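Local coordinates for protein Alpha/beta hydrolase (Enterobacter asburiae, PDB 6KMO) that probably hydrolyses carboxylic ester bonds as an esterase or lipase of the alpha/beta hydrolase fold, at residues 29-35 against 312-318; 47-52 against 232-237; 269-275 against 297-303. The protein carries 2 engineered substitutions. All coordinates share one frame. Residues are numbered along the deposited sequence.

Contact 1. Residues 29-35 against 312-318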
loop_
_atom_site.group_PDB
_atom_site.type_symbol
_atom_site.label_atom_id
_atom_site.label_comp_id
_atom_site.label_asym_id
_atom_site.label_seq_id
_atom_site.Cartn_x
_atom_site.Cartn_y
_atom_site.Cartn_z
ATOM N N THR A 29 -9.296 3.954 -12.346
ATOM C CA THR A 29 -10.402 4.475 -11.568
ATOM C C THR A 29 -11.138 5.547 -12.375
ATOM O O THR A 29 -10.649 6.044 -13.391
ATOM C CB THR A 29 -9.936 5.125 -10.274
ATOM O OG1 THR A 29 -9.113 6.243 -10.611
ATOM C CG2 THR A 29 -9.200 4.149 -9.389
ATOM N N ALA A 30 -12.307 5.929 -11.883
ATOM C CA ALA A 30 -13.084 6.949 -12.583
ATOM C C ALA A 30 -12.320 8.260 -12.679
ATOM O O ALA A 30 -12.337 8.915 -13.725
ATOM C CB ALA A 30 -14.422 7.142 -11.883
ATOM N N GLY A 31 -11.645 8.665 -11.602
ATOM C CA GLY A 31 -10.893 9.902 -11.629
ATOM C C GLY A 31 -9.703 9.840 -12.567
ATOM O O GLY A 31 -9.385 10.815 -13.248
ATOM N N VAL A 32 -9.012 8.703 -12.599
ATOM C CA VAL A 32 -7.891 8.570 -13.524
ATOM C C VAL A 32 -8.386 8.541 -14.959
ATOM O O VAL A 32 -7.759 9.134 -15.850
ATOM C CB VAL A 32 -7.046 7.338 -13.148
ATOM C CG1 VAL A 32 -6.015 7.029 -14.239
ATOM C CG2 VAL A 32 -6.353 7.586 -11.810
ATOM N N GLN A 33 -9.516 7.873 -15.204
ATOM C CA GLN A 33 -10.090 7.855 -16.544
ATOM C C GLN A 33 -10.476 9.257 -16.994
ATOM O O GLN A 33 -10.240 9.622 -18.151
ATOM C CB GLN A 33 -11.295 6.924 -16.586
ATOM C CG GLN A 33 -11.834 6.750 -17.996
ATOM C CD GLN A 33 -10.872 6.022 -18.896
ATOM O OE1 GLN A 33 -10.531 4.870 -18.647
ATOM N NE2 GLN A 33 -10.418 6.691 -19.940
ATOM N N ALA A 34 -11.035 10.066 -16.097
ATOM C CA ALA A 34 -11.386 11.440 -16.456
ATOM C C ALA A 34 -10.147 12.214 -16.876
ATOM O O ALA A 34 -10.172 12.971 -17.860
ATOM C CB ALA A 34 -12.085 12.127 -15.284
ATOM N N PHE A 35 -9.045 12.036 -16.150
ATOM C CA PHE A 35 -7.796 12.692 -16.505
ATOM C C PHE A 35 -7.299 12.211 -17.858
ATOM O O PHE A 35 -6.901 13.015 -18.705
ATOM C CB PHE A 35 -6.749 12.418 -15.417
ATOM C CG PHE A 35 -5.364 12.826 -15.802
ATOM C CD1 PHE A 35 -4.968 14.143 -15.714
ATOM C CD2 PHE A 35 -4.455 11.897 -16.280
ATOM C CE1 PHE A 35 -3.690 14.524 -16.083
ATOM C CE2 PHE A 35 -3.185 12.288 -16.655
ATOM C CZ PHE A 35 -2.805 13.600 -16.548
ATOM N N LEU A 312 1.265 13.804 -10.585
ATOM C CA LEU A 312 0.470 14.682 -11.440
ATOM C C LEU A 312 -0.519 15.484 -10.614
ATOM O O LEU A 312 -1.408 14.933 -9.961
ATOM C CB LEU A 312 -0.248 13.845 -12.503
ATOM C CG LEU A 312 0.696 13.175 -13.497
ATOM C CD1 LEU A 312 -0.002 12.093 -14.330
ATOM C CD2 LEU A 312 1.388 14.187 -14.417
ATOM N N ASN A 313 -0.379 16.807 -10.641
ATOM C CA ASN A 313 -1.220 17.618 -9.779
ATOM C C ASN A 313 -2.703 17.519 -10.100
ATOM O O ASN A 313 -3.494 17.602 -9.151
ATOM C CB ASN A 313 -0.696 19.055 -9.751
ATOM C CG ASN A 313 0.614 19.165 -9.014
ATOM O OD1 ASN A 313 0.965 18.295 -8.219
ATOM N ND2 ASN A 313 1.364 20.208 -9.286
ATOM N N PRO A 314 -3.138 17.307 -11.345
ATOM C CA PRO A 314 -4.581 17.088 -11.570
ATOM C C PRO A 314 -5.129 15.861 -10.862
ATOM O O PRO A 314 -6.357 15.745 -10.725
ATOM C CB PRO A 314 -4.691 16.979 -13.092
ATOM C CG PRO A 314 -3.534 17.829 -13.579
ATOM C CD PRO A 314 -2.411 17.522 -12.606
ATOM N N LEU A 315 -4.269 14.947 -10.396
ATOM C CA LEU A 315 -4.708 13.766 -9.660
ATOM C C LEU A 315 -4.501 13.884 -8.152
ATOM O O LEU A 315 -4.701 12.902 -7.428
ATOM C CB LEU A 315 -3.994 12.520 -10.187
ATOM C CG LEU A 315 -4.355 12.127 -11.620
ATOM C CD1 LEU A 315 -3.501 10.957 -12.045
ATOM C CD2 LEU A 315 -5.830 11.784 -11.735
ATOM N N SER A 316 -4.154 15.063 -7.645
ATOM C CA SER A 316 -3.780 15.200 -6.247
ATOM C C SER A 316 -4.946 15.051 -5.294
ATOM O O SER A 316 -4.712 14.906 -4.090
ATOM C CB SER A 316 -3.085 16.550 -6.010
ATOM O OG SER A 316 -4.002 17.614 -6.125
ATOM N N GLN A 317 -6.179 15.058 -5.781
ATOM C CA GLN A 317 -7.340 14.781 -4.944
ATOM C C GLN A 317 -7.916 13.396 -5.201
ATOM O O GLN A 317 -8.958 13.039 -4.636
ATOM C CB GLN A 317 -8.400 15.869 -5.110
ATOM C CG GLN A 317 -8.014 17.176 -4.402
ATOM C CD GLN A 317 -7.874 17.003 -2.897
ATOM O OE1 GLN A 317 -8.739 16.411 -2.238
ATOM N NE2 GLN A 317 -6.770 17.483 -2.351
ATOM N N GLU A 318 -7.247 12.586 -6.007
ATOM C CA GLU A 318 -7.696 11.216 -6.200
ATOM C C GLU A 318 -7.546 10.456 -4.883
ATOM O O GLU A 318 -6.489 10.527 -4.253
ATOM C CB GLU A 318 -6.852 10.560 -7.292
ATOM C CG GLU A 318 -7.207 9.112 -7.621
ATOM C CD GLU A 318 -8.547 8.946 -8.331
ATOM O OE1 GLU A 318 -9.086 9.948 -8.852
ATOM O OE2 GLU A 318 -9.063 7.809 -8.372
HETATM O O HOH W 1 -11.809 7.677 -8.882
#
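Helix-to-loop packing with a polar cap at one end joins the first turns of helix 30-41 to the loop that leads from strand 305-306 into helix 319-335 of the alpha/beta hydrolase fold. Two helix starts meet here, since Thr29 and Glu318 both occupy N-cap positions. Thr29 OG1 accepts the amide of Val32 (N to OG1 3.2 Å), a capping bond, and donates its own proton to Glu318 OE2 at 2.7 Å. The carboxylate thus lies beside the first turn of helix 30-41, near the amides of Gly31 and Val32, and Gly31 CA, with no side chain to intervene, comes within 3.3 Å of Glu318 OE1. Further along, the contact turns apolar. The 3-10 turn 313-315 presents Leu312, Pro314 and Leu315 to Phe35: its CZ is 3.9 Å from Leu312 CD1, its CD1 3.9 Å from Pro314 CB, and its CB 3.8 Å from Leu315 CD2. The type I turn Leu315-Glu318 then brings Glu318 back to Thr29 and Gly31. Val32 and Phe35 also rest on Ile306, while Ala30 N bonds to Asp291 of the second subunit. One water completes the polar end, accepting from Gly31 N at 2.9 Å and donating to Glu318 OE2 at 2.8 Å.

Contact 2. Residues 47-52 against 232-237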
loop_
_atom_site.group_PDB
_atom_site.type_symbol
_atom_site.label_atom_id
_atom_site.label_comp_id
_atom_site.label_asym_id
_atom_site.label_seq_id
_atom_site.Cartn_x
_atom_site.Cartn_y
_atom_site.Cartn_z
ATOM N N MET A 47 5.041 13.157 -27.565
ATOM C CA MET A 47 6.131 13.831 -26.869
ATOM C C MET A 47 7.484 13.506 -27.493
ATOM O O MET A 47 8.354 14.376 -27.570
ATOM C CB MET A 47 6.139 13.466 -25.382
ATOM C CG MET A 47 7.307 14.131 -24.617
ATOM S SD MET A 47 7.301 13.878 -22.785
ATOM C CE MET A 47 6.006 15.042 -22.359
ATOM N N GLU A 48 7.685 12.257 -27.931
ATOM C CA GLU A 48 8.980 11.870 -28.479
ATOM C C GLU A 48 9.314 12.588 -29.778
ATOM O O GLU A 48 10.459 12.478 -30.242
ATOM C CB GLU A 48 9.082 10.352 -28.632
ATOM C CG GLU A 48 8.209 9.722 -29.717
ATOM C CD GLU A 48 6.778 9.397 -29.306
ATOM O OE1 GLU A 48 6.367 9.744 -28.173
ATOM O OE2 GLU A 48 6.060 8.777 -30.117
ATOM N N GLN A 49 8.369 13.311 -30.370
ATOM C CA GLN A 49 8.627 14.138 -31.547
ATOM C C GLN A 49 8.897 15.593 -31.192
ATOM O O GLN A 49 9.117 16.416 -32.095
ATOM C CB GLN A 49 7.446 14.047 -32.515
ATOM C CG GLN A 49 7.267 12.665 -33.113
ATOM C CD GLN A 49 6.044 12.563 -33.997
ATOM O OE1 GLN A 49 5.522 13.571 -34.483
ATOM N NE2 GLN A 49 5.567 11.350 -34.186
ATOM N N MET A 50 8.893 15.935 -29.905
ATOM C CA MET A 50 9.117 17.303 -29.461
ATOM C C MET A 50 10.598 17.547 -29.188
ATOM O O MET A 50 11.386 16.618 -28.990
ATOM C CB MET A 50 8.341 17.564 -28.164
ATOM C CG MET A 50 6.834 17.545 -28.293
ATOM S SD MET A 50 5.970 17.828 -26.687
ATOM C CE MET A 50 4.285 17.566 -27.228
ATOM N N THR A 51 10.978 18.821 -29.151
ATOM C CA THR A 51 12.283 19.153 -28.618
ATOM C C THR A 51 12.259 18.951 -27.106
ATOM O O THR A 51 11.190 18.937 -26.493
ATOM C CB THR A 51 12.632 20.605 -28.898
ATOM O OG1 THR A 51 11.739 21.453 -28.191
ATOM C CG2 THR A 51 12.530 20.914 -30.400
ATOM N N PRO A 52 13.424 18.797 -26.478
ATOM C CA PRO A 52 13.437 18.746 -25.006
ATOM C C PRO A 52 12.719 19.917 -24.378
ATOM O O PRO A 52 11.969 19.736 -23.412
ATOM C CB PRO A 52 14.930 18.714 -24.675
ATOM C CG PRO A 52 15.513 17.974 -25.827
ATOM C CD PRO A 52 14.727 18.418 -27.047
ATOM N N ASN A 232 6.900 4.497 -26.383
ATOM C CA ASN A 232 7.780 5.346 -27.183
ATOM C C ASN A 232 8.385 6.472 -26.354
ATOM O O ASN A 232 9.527 6.871 -26.608
ATOM C CB ASN A 232 7.025 5.908 -28.385
ATOM C CG ASN A 232 6.880 4.901 -29.490
ATOM O OD1 ASN A 232 7.544 3.888 -29.509
ATOM N ND2 ASN A 232 5.992 5.191 -30.427
ATOM N N MET A 233 7.650 7.007 -25.383
ATOM C CA MET A 233 8.237 7.993 -24.478
ATOM C C MET A 233 9.402 7.380 -23.708
ATOM O O MET A 233 10.467 7.991 -23.576
ATOM C CB MET A 233 7.179 8.534 -23.516
ATOM C CG MET A 233 6.231 9.571 -24.138
ATOM S SD MET A 233 4.637 9.858 -23.204
ATOM C CE MET A 233 5.263 10.628 -21.721
ATOM N N MET A 234 9.216 6.175 -23.172
ATOM C CA MET A 234 10.278 5.534 -22.410
ATOM C C MET A 234 11.517 5.301 -23.269
ATOM O O MET A 234 12.650 5.494 -22.806
ATOM C CB MET A 234 9.795 4.225 -21.795
ATOM C CG MET A 234 8.998 4.391 -20.490
ATOM S SD MET A 234 9.806 5.391 -19.125
ATOM C CE MET A 234 11.502 4.647 -19.162
ATOM N N LYS A 235 11.328 4.880 -24.524
ATOM C CA LYS A 235 12.473 4.682 -25.406
ATOM C C LYS A 235 13.198 5.997 -25.664
ATOM O O LYS A 235 14.439 6.040 -25.684
ATOM C CB LYS A 235 12.023 4.051 -26.722
ATOM C CG LYS A 235 11.615 2.597 -26.597
ATOM C CD LYS A 235 11.116 2.039 -27.931
ATOM C CE LYS A 235 10.789 0.575 -27.809
ATOM N NZ LYS A 235 10.291 0.002 -29.108
ATOM N N TRP A 236 12.438 7.082 -25.837
ATOM C CA TRP A 236 13.014 8.405 -26.060
ATOM C C TRP A 236 13.780 8.881 -24.830
ATOM O O TRP A 236 14.872 9.454 -24.936
ATOM C CB TRP A 236 11.896 9.383 -26.423
ATOM C CG TRP A 236 12.322 10.747 -26.826
ATOM C CD1 TRP A 236 13.053 11.093 -27.926
ATOM C CD2 TRP A 236 12.008 11.973 -26.161
ATOM N NE1 TRP A 236 13.225 12.447 -27.974
ATOM C CE2 TRP A 236 12.590 13.016 -26.900
ATOM C CE3 TRP A 236 11.287 12.291 -25.002
ATOM C CZ2 TRP A 236 12.474 14.344 -26.534
ATOM C CZ3 TRP A 236 11.188 13.616 -24.640
ATOM C CH2 TRP A 236 11.772 14.622 -25.404
ATOM N N PHE A 237 13.199 8.701 -23.652
ATOM C CA PHE A 237 13.884 9.092 -22.426
ATOM C C PHE A 237 15.209 8.354 -22.292
ATOM O O PHE A 237 16.259 8.970 -22.069
ATOM C CB PHE A 237 12.987 8.799 -21.223
ATOM C CG PHE A 237 11.737 9.658 -21.112
ATOM C CD1 PHE A 237 11.707 10.991 -21.504
ATOM C CD2 PHE A 237 10.589 9.118 -20.549
ATOM C CE1 PHE A 237 10.561 11.751 -21.363
ATOM C CE2 PHE A 237 9.439 9.879 -20.386
ATOM C CZ PHE A 237 9.425 11.195 -20.795
HETATM O O HOH W 2 3.823 7.431 -30.433
#
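Aromatic and apolar packing dominates where the 47-52 turn lies against helix 231-241, and no direct hydrogen bond crosses between the segments. Trp236 is the main aromatic element. The CA of Glu48 sits over its five-membered ring, 3.9 Å from the centroid and 14° off the normal, a CH-pi contact, and the carbonyl oxygens of Met47 and Glu48 lie over a face of the indole. Pro52 CA approaches the ring edge, 4.5 Å from Trp236 CH2, so the segment covers one face of the indole and reaches its edge.

Sulfur contacts extend the apolar patch inward. Met47 SD is 4.0 Å from Met233 CE and likewise 4.0 Å from Phe237 CZ, the latter a Met-aromatic contact of oblique geometry, with the sulfur 5.1 Å from the ring centroid. Met47 CG also touches Trp236 CZ3 at 3.9 Å. On its other flanks Met47 packs against Ala55 and Val58 of helix 52-63 and against Leu112.

The polar component is water-mediated: one water donates to Glu48 OE2 (2.6 Å) and accepts from Asn232 ND2 (3.1 Å). Overall, this is loop-on-helix packing that joins the N-terminal region to a helix that lies, in sequence, between strands 203-207 and 269-274 of the alpha/beta hydrolase sheet.

Contact 3. Residues 269-275 against 297-303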
loop_
_atom_site.group_PDB
_atom_site.type_symbol
_atom_site.label_atom_id
_atom_site.label_comp_id
_atom_site.label_asym_id
_atom_site.label_seq_id
_atom_site.Cartn_x
_atom_site.Cartn_y
_atom_site.Cartn_z
ATOM N N THR A 269 13.667 -1.186 1.825
ATOM C CA THR A 269 13.054 -0.534 0.679
ATOM C C THR A 269 11.547 -0.721 0.647
ATOM O O THR A 269 11.029 -1.794 0.981
ATOM C CB THR A 269 13.674 -1.098 -0.611
ATOM O OG1 THR A 269 15.055 -0.730 -0.687
ATOM C CG2 THR A 269 13.006 -0.585 -1.859
ATOM N N LEU A 270 10.854 0.335 0.222
ATOM C CA LEU A 270 9.451 0.302 -0.166
ATOM C C LEU A 270 9.396 0.624 -1.650
ATOM O O LEU A 270 9.973 1.632 -2.084
ATOM C CB LEU A 270 8.642 1.342 0.603
ATOM C CG LEU A 270 7.206 1.556 0.105
ATOM C CD1 LEU A 270 6.351 0.310 0.277
ATOM C CD2 LEU A 270 6.564 2.705 0.847
ATOM N N ILE A 271 8.701 -0.207 -2.431
ATOM C CA ILE A 271 8.423 0.078 -3.837
ATOM C C ILE A 271 6.919 0.203 -3.991
ATOM O O ILE A 271 6.181 -0.695 -3.582
ATOM C CB ILE A 271 8.952 -1.037 -4.755
ATOM C CG1 ILE A 271 10.462 -1.138 -4.681
ATOM C CG2 ILE A 271 8.500 -0.794 -6.192
ATOM C CD1 ILE A 271 11.056 -2.401 -5.294
ATOM N N GLN A 272 6.459 1.311 -4.569
ATOM C CA GLN A 272 5.068 1.419 -5.007
ATOM C C GLN A 272 5.024 1.257 -6.517
ATOM O O GLN A 272 5.850 1.831 -7.231
ATOM C CB GLN A 272 4.441 2.770 -4.657
ATOM C CG GLN A 272 4.404 3.080 -3.169
ATOM C CD GLN A 272 3.438 4.193 -2.809
ATOM O OE1 GLN A 272 2.938 4.921 -3.677
ATOM N NE2 GLN A 272 3.188 4.349 -1.509
ATOM N N THR A 273 4.059 0.487 -7.008
ATOM C CA THR A 273 3.820 0.411 -8.441
ATOM C C THR A 273 2.377 0.796 -8.750
ATOM O O THR A 273 1.486 0.722 -7.900
ATOM C CB THR A 273 4.136 -0.978 -9.000
ATOM O OG1 THR A 273 3.259 -1.908 -8.369
ATOM C CG2 THR A 273 5.603 -1.346 -8.802
ATOM N N ALA A 274 2.174 1.229 -9.988
ATOM C CA ALA A 274 0.855 1.545 -10.517
ATOM C C ALA A 274 0.368 0.390 -11.369
ATOM O O ALA A 274 1.118 -0.143 -12.195
ATOM C CB ALA A 274 0.925 2.802 -11.374
ATOM N N GLU A 275 -0.906 0.010 -11.198
ATOM C CA GLU A 275 -1.428 -1.145 -11.929
ATOM C C GLU A 275 -1.348 -0.946 -13.441
ATOM O O GLU A 275 -1.073 -1.899 -14.175
ATOM C CB GLU A 275 -2.870 -1.448 -11.508
ATOM C CG GLU A 275 -3.508 -2.615 -12.266
ATOM C CD GLU A 275 -4.964 -2.830 -11.935
ATOM O OE1 GLU A 275 -5.668 -1.871 -11.549
ATOM O OE2 GLU A 275 -5.394 -3.998 -12.071
ATOM N N VAL A 297 12.116 -5.713 2.105
ATOM C CA VAL A 297 11.468 -4.973 1.028
ATOM C C VAL A 297 9.965 -5.227 1.036
ATOM O O VAL A 297 9.498 -6.363 1.208
ATOM C CB VAL A 297 12.109 -5.278 -0.341
ATOM C CG1 VAL A 297 12.044 -6.763 -0.653
ATOM C CG2 VAL A 297 11.427 -4.483 -1.426
ATOM N N THR A 298 9.208 -4.154 0.832
ATOM C CA THR A 298 7.757 -4.180 0.688
ATOM C C THR A 298 7.433 -3.688 -0.707
ATOM O O THR A 298 7.973 -2.661 -1.135
ATOM C CB THR A 298 7.114 -3.242 1.713
ATOM O OG1 THR A 298 7.451 -3.665 3.038
ATOM C CG2 THR A 298 5.609 -3.233 1.581
ATOM N N VAL A 299 6.567 -4.411 -1.418
ATOM C CA VAL A 299 6.122 -4.009 -2.752
ATOM C C VAL A 299 4.606 -3.874 -2.722
ATOM O O VAL A 299 3.901 -4.851 -2.447
ATOM C CB VAL A 299 6.541 -5.012 -3.829
ATOM C CG1 VAL A 299 6.040 -4.566 -5.193
ATOM C CG2 VAL A 299 8.072 -5.168 -3.861
ATOM N N THR A 300 4.109 -2.670 -3.003
ATOM C CA THR A 300 2.683 -2.375 -2.985
ATOM C C THR A 300 2.257 -1.894 -4.362
ATOM O O THR A 300 2.759 -0.872 -4.849
ATOM C CB THR A 300 2.341 -1.275 -1.979
ATOM O OG1 THR A 300 2.966 -1.522 -0.718
ATOM C CG2 THR A 300 0.833 -1.164 -1.771
ATOM N N ARG A 301 1.323 -2.609 -4.973
ATOM C CA ARG A 301 0.695 -2.184 -6.216
ATOM C C ARG A 301 -0.601 -1.452 -5.891
ATOM O O ARG A 301 -1.455 -1.986 -5.180
ATOM C CB ARG A 301 0.382 -3.399 -7.092
ATOM C CG ARG A 301 -0.312 -3.065 -8.403
ATOM C CD ARG A 301 -0.868 -4.293 -9.092
ATOM N NE ARG A 301 0.188 -5.100 -9.675
ATOM C CZ ARG A 301 0.006 -6.023 -10.607
ATOM N NH1 ARG A 301 -1.214 -6.288 -11.033
ATOM N NH2 ARG A 301 1.042 -6.680 -11.099
ATOM N N TYR A 302 -0.749 -0.239 -6.409
ATOM C CA TYR A 302 -1.959 0.559 -6.237
ATOM C C TYR A 302 -2.828 0.381 -7.478
ATOM O O TYR A 302 -2.429 0.751 -8.591
ATOM C CB TYR A 302 -1.628 2.030 -5.942
ATOM C CG TYR A 302 -1.089 2.200 -4.527
ATOM C CD1 TYR A 302 0.234 1.929 -4.240
ATOM C CD2 TYR A 302 -1.919 2.570 -3.486
ATOM C CE1 TYR A 302 0.726 2.038 -2.950
ATOM C CE2 TYR A 302 -1.429 2.693 -2.185
ATOM C CZ TYR A 302 -0.103 2.424 -1.936
ATOM O OH TYR A 302 0.429 2.518 -0.660
ATOM N N ASN A 303 -3.997 -0.224 -7.292
ATOM C CA ASN A 303 -4.836 -0.525 -8.441
ATOM C C ASN A 303 -5.531 0.718 -9.002
ATOM O O ASN A 303 -5.776 1.709 -8.313
ATOM C CB ASN A 303 -5.862 -1.601 -8.094
ATOM C CG ASN A 303 -5.353 -2.996 -8.314
ATOM O OD1 ASN A 303 -4.178 -3.226 -8.621
ATOM N ND2 ASN A 303 -6.248 -3.965 -8.182
HETATM O O HOH W 3 9.894 -2.033 3.551
HETATM O O HOH W 4 3.095 1.630 -0.171
#
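Strands 269-274 and 297-302 run parallel, in register from Thr269-Val297 to Ala274-Tyr302, and their facing backbone donors and acceptors are paired in regular alternation. Thr298 N donates to Thr269 O (3.0 Å), Ile271 N to Thr298 O (2.9 Å), Thr300 N to Ile271 O (2.9 Å), Thr273 N to Thr300 O (2.9 Å), Tyr302 N to Thr273 O (2.9 Å) and Glu275 N to Tyr302 O (3.1 Å). CA-H...O contacts supplement this ladder, the shortest from Val297 CA to Thr269 O at 3.2 Å. Thr269 O also accepts from a water 3.0 Å from Thr298 OG1.

On the face bearing Gln272 and Tyr302, a second water donates to Tyr302 OH (2.9 Å) and receives a weak bond from Gln272 NE2 (3.0 Å). Gln272 OE1 pairs with Tyr309 OH, its NE2 with Ala324 O, and Tyr302 OH with Gln327. On the other face, Glu284 of helix 280-292 bonds to Thr273 OG1 and forms a salt bridge with Arg301 NE, while Ile271 CD1 lies 4.3 Å from Val299 CG2. Glu275 pairs with Arg288 of the second subunit, and residues 300-302 join an antiparallel ladder with that subunit, continuing the sheet across the dimer interface. With helix 280-292 linking the strands, this is a beta-alpha-beta crossover of the alpha/beta hydrolase fold.

From the N terminus, segment 29-35 opens the longest loop, closed only when the chain reaches 312-318 in contact 1. Both other contacts nest inside it. Contact 2 closes first, bringing helix 231-241 back to the turn before helix 52-63; contact 3 follows in series, closing the short crossover between the last two strands of the chain's main sheet. Contacts 1 and 2 thus tie the N-terminal region to two later parts of the fold, whereas contact 3 lies in the sheet itself. Contacts 1 and 3 have centres 19 Å apart and nearest atoms about 4 Å apart, and both touch the second subunit; contact 2 does not.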